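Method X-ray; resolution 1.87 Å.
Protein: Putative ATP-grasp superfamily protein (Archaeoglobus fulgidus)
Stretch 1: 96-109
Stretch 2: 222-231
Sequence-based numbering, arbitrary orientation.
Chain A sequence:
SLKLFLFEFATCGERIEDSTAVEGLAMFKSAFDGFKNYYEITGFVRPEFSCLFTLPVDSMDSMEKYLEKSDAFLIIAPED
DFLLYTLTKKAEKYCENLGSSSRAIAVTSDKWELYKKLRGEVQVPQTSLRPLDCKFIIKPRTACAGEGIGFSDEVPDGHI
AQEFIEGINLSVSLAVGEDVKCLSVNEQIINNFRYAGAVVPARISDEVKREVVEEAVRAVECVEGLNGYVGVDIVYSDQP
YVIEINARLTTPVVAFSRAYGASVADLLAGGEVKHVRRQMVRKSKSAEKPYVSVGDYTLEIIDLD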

# COMPACT_ATOMS: atom_id res chain seq x y z
N GLU A 96 -18.81 8.56 -0.78
CA GLU A 96 -18.14 7.93 0.35
C GLU A 96 -16.76 7.42 -0.03
O GLU A 96 -16.56 6.91 -1.13
CB GLU A 96 -18.97 6.77 0.90
CG GLU A 96 -18.46 6.25 2.25
CD GLU A 96 -19.04 4.91 2.65
OE1 GLU A 96 -20.28 4.74 2.57
OE2 GLU A 96 -18.26 4.02 3.05
N ASN A 97 -15.82 7.55 0.90
CA ASN A 97 -14.44 7.12 0.69
C ASN A 97 -14.19 5.83 1.46
O ASN A 97 -14.34 5.80 2.68
CB ASN A 97 -13.50 8.22 1.19
CG ASN A 97 -12.05 7.95 0.86
OD1 ASN A 97 -11.69 6.89 0.34
ND2 ASN A 97 -11.19 8.92 1.16
N LEU A 98 -13.82 4.77 0.76
CA LEU A 98 -13.53 3.49 1.41
C LEU A 98 -12.09 3.49 1.91
O LEU A 98 -11.66 2.58 2.62
CB LEU A 98 -13.74 2.31 0.45
CG LEU A 98 -15.16 2.08 -0.07
CD1 LEU A 98 -15.22 0.72 -0.75
CD2 LEU A 98 -16.16 2.13 1.07
N GLY A 99 -11.35 4.53 1.53
CA GLY A 99 -9.96 4.68 1.92
C GLY A 99 -9.78 5.82 2.91
O GLY A 99 -10.75 6.29 3.51
N SER A 100 -8.54 6.28 3.08
CA SER A 100 -8.23 7.35 4.02
C SER A 100 -8.55 8.75 3.50
O SER A 100 -8.57 8.99 2.29
CB SER A 100 -6.75 7.29 4.42
OG SER A 100 -6.46 6.09 5.12
N SER A 101 -8.79 9.68 4.43
CA SER A 101 -9.11 11.06 4.06
C SER A 101 -7.88 11.76 3.48
O SER A 101 -6.75 11.39 3.79
CB SER A 101 -9.58 11.85 5.29
OG SER A 101 -8.49 12.15 6.14
N SER A 102 -8.10 12.77 2.64
CA SER A 102 -6.98 13.49 2.04
C SER A 102 -6.17 14.17 3.15
O SER A 102 -4.95 14.33 3.03
CB SER A 102 -7.49 14.55 1.04
OG SER A 102 -8.32 15.51 1.67
N ARG A 103 -6.84 14.55 4.23
CA ARG A 103 -6.18 15.19 5.36
C ARG A 103 -5.10 14.26 5.92
O ARG A 103 -3.95 14.67 6.14
CB ARG A 103 -7.22 15.50 6.45
CG ARG A 103 -6.67 16.23 7.67
CD ARG A 103 -7.77 16.58 8.68
NE ARG A 103 -8.05 15.52 9.65
CZ ARG A 103 -8.75 14.41 9.41
NH1 ARG A 103 -9.26 14.18 8.20
NH2 ARG A 103 -8.95 13.53 10.38
N ALA A 104 -5.46 13.01 6.16
CA ALA A 104 -4.53 12.01 6.68
C ALA A 104 -3.43 11.68 5.67
O ALA A 104 -2.27 11.52 6.03
CB ALA A 104 -5.29 10.75 7.06
N ILE A 105 -3.81 11.59 4.40
CA ILE A 105 -2.87 11.27 3.33
C ILE A 105 -1.81 12.37 3.16
O ILE A 105 -0.67 12.08 2.80
CB ILE A 105 -3.62 11.02 2.00
CG1 ILE A 105 -4.47 9.74 2.14
CG2 ILE A 105 -2.64 10.88 0.83
CD1 ILE A 105 -5.39 9.44 0.96
N ALA A 106 -2.19 13.61 3.42
CA ALA A 106 -1.24 14.71 3.30
C ALA A 106 -0.10 14.53 4.30
O ALA A 106 1.04 14.90 4.03
CB ALA A 106 -1.93 16.05 3.53
N VAL A 107 -0.41 13.94 5.45
CA VAL A 107 0.60 13.71 6.48
C VAL A 107 1.45 12.48 6.18
O VAL A 107 2.68 12.54 6.24
CB VAL A 107 -0.05 13.51 7.87
CG1 VAL A 107 1.02 13.12 8.89
CG2 VAL A 107 -0.74 14.79 8.31
N THR A 108 0.80 11.37 5.84
CA THR A 108 1.53 10.13 5.55
C THR A 108 2.34 10.20 4.25
O THR A 108 3.28 9.43 4.07
CB THR A 108 0.58 8.91 5.48
OG1 THR A 108 -0.34 9.07 4.39
CG2 THR A 108 -0.19 8.76 6.78
N SER A 109 1.97 11.12 3.37
CA SER A 109 2.66 11.27 2.08
C SER A 109 4.01 11.98 2.20
O SER A 109 4.88 11.82 1.34
CB SER A 109 1.78 12.03 1.09
OG SER A 109 0.64 11.27 0.75
N CYS A 222 -2.44 7.52 15.76
CA CYS A 222 -1.87 8.87 15.84
C CYS A 222 -2.39 9.79 14.75
O CYS A 222 -2.46 11.01 14.93
CB CYS A 222 -0.35 8.84 15.70
SG CYS A 222 0.56 8.14 17.06
N VAL A 223 -2.75 9.21 13.61
CA VAL A 223 -3.20 9.99 12.46
C VAL A 223 -4.70 9.99 12.21
O VAL A 223 -5.26 9.03 11.69
CB VAL A 223 -2.50 9.49 11.18
CG1 VAL A 223 -2.72 10.48 10.04
CG2 VAL A 223 -1.01 9.29 11.44
N GLU A 224 -5.35 11.10 12.56
CA GLU A 224 -6.79 11.22 12.35
C GLU A 224 -7.07 11.24 10.85
O GLU A 224 -6.36 11.89 10.09
CB GLU A 224 -7.32 12.51 12.98
CG GLU A 224 -7.32 12.50 14.50
CD GLU A 224 -5.95 12.23 15.09
OE1 GLU A 224 -4.97 12.89 14.67
OE2 GLU A 224 -5.85 11.36 15.98
N GLY A 225 -8.11 10.52 10.43
CA GLY A 225 -8.44 10.49 9.02
C GLY A 225 -8.17 9.16 8.34
O GLY A 225 -8.75 8.87 7.30
N LEU A 226 -7.27 8.36 8.90
CA LEU A 226 -6.98 7.06 8.30
C LEU A 226 -8.28 6.29 8.36
O LEU A 226 -9.03 6.38 9.33
CB LEU A 226 -5.88 6.32 9.06
CG LEU A 226 -4.50 6.96 8.91
CD1 LEU A 226 -3.48 6.16 9.70
CD2 LEU A 226 -4.12 6.99 7.43
N ASN A 227 -8.56 5.53 7.31
CA ASN A 227 -9.79 4.76 7.24
C ASN A 227 -9.65 3.66 6.20
O ASN A 227 -9.02 3.86 5.17
CB ASN A 227 -10.94 5.70 6.86
CG ASN A 227 -12.23 4.96 6.58
OD1 ASN A 227 -12.68 4.87 5.43
ND2 ASN A 227 -12.85 4.43 7.63
N GLY A 228 -10.24 2.50 6.49
CA GLY A 228 -10.17 1.39 5.56
C GLY A 228 -8.84 0.66 5.66
O GLY A 228 -8.26 0.55 6.74
N TYR A 229 -8.36 0.16 4.53
CA TYR A 229 -7.09 -0.56 4.52
C TYR A 229 -5.91 0.40 4.60
O TYR A 229 -5.79 1.33 3.81
CB TYR A 229 -6.96 -1.41 3.25
CG TYR A 229 -5.65 -2.15 3.15
CD1 TYR A 229 -5.56 -3.50 3.51
CD2 TYR A 229 -4.49 -1.51 2.72
CE1 TYR A 229 -4.35 -4.19 3.42
CE2 TYR A 229 -3.28 -2.18 2.63
CZ TYR A 229 -3.22 -3.52 2.98
OH TYR A 229 -2.02 -4.20 2.88
N VAL A 230 -5.02 0.14 5.55
CA VAL A 230 -3.83 0.94 5.74
C VAL A 230 -2.65 -0.00 5.96
O VAL A 230 -2.77 -0.98 6.70
CB VAL A 230 -3.95 1.88 6.97
CG1 VAL A 230 -2.63 2.63 7.19
CG2 VAL A 230 -5.09 2.88 6.74
N GLY A 231 -1.54 0.28 5.30
CA GLY A 231 -0.36 -0.55 5.47
C GLY A 231 0.68 0.18 6.29
O GLY A 231 0.86 1.39 6.12
O HOH W 1 -9.44 0.89 1.95
O HOH W 2 -6.68 3.90 3.73

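Residues 96–109 and 222–231 pack against each other over 509 Å² of buried surface, summed over both sides, and the largest shares fall to Asn227, Gly225 and Ser100. The contact is mainly one of backbone against small side chains: the loop that leads into the helix of the first stretch lies against the turn and the start of the strand in the second.

Gly225 occupies a type II β turn running from Val223 to Leu226, and its carbonyl receives two hydrogen bonds from Ser101, just before the helix. Ser101 N donates to Gly225 O at 3.0 Å in a nearly linear hydrogen bond (178°), and Ser101 OG adds a weak one to the same Gly225 O at 3.5 Å. Ser101 is also the N-cap residue. With chi1 in the p rotamer, its OG accepts from Ala104 N at 3.1 Å, so one short side chain both caps the helix and meets the turn. Glycine suits position 225 on two counts. Its phi/psi of 110/-22 would jam a CB against the preceding carbonyl oxygen, and a CB there would point toward the first stretch, clashing with Ser101 OG and Ala104 CB. The absence of a side chain lets the helix come close: Ala104 CB lies 3.5 Å from Gly225 C, and its methyl group also meets Val223 CG1 at 3.9 Å and Leu226 CD2 at 4.0 Å. This buried alanine is small enough to rest on the turn while contributing to an apolar patch.

Ser100, buried and in the m rotamer, links the loop to the residues following the turn. Its OG accepts a hydrogen bond from Asn227 N at 3.1 Å (160°) and donates to water 2, with Ser100 OG 2.6 Å from the water O. That water donates in turn to Asn227 O and Tyr229 O, each 2.7 Å from the water O, so the hydroxyl is satisfied as both donor and acceptor despite its burial. Ser100 OG also lies 3.4 Å from Leu226 CD2, so the hydroxyl touches an apolar side chain as well.

Asn227 loses the most area of any residue here, 59 Å². Its side chain, with chi1 t, starts sideways but its end comes nearer to the segment from Asn97 to Gly99. Alongside, Asn97 OD1 accepts from Gly99 N at 2.7 Å, steadying the loop. Gly228 then passes close to the backbone, its CA making a CA-H...O contact of 3.5 Å with Leu98 O. A CB at Gly228 would clash with that oxygen, and the positive phi also favours glycine. Water 1 extends the link, donating to Leu98 O and accepting from Tyr229 N, with its O 2.9 Å from each atom.

At the exposed margin, Arg103 reaches over the turn with chi1 and chi2 both t. Glu224 O lies over one face of its guanidinium, with Arg103 NH2 3.1 Å from Glu224 O, but the angle is too poor for a hydrogen bond, leaving this a packing contact.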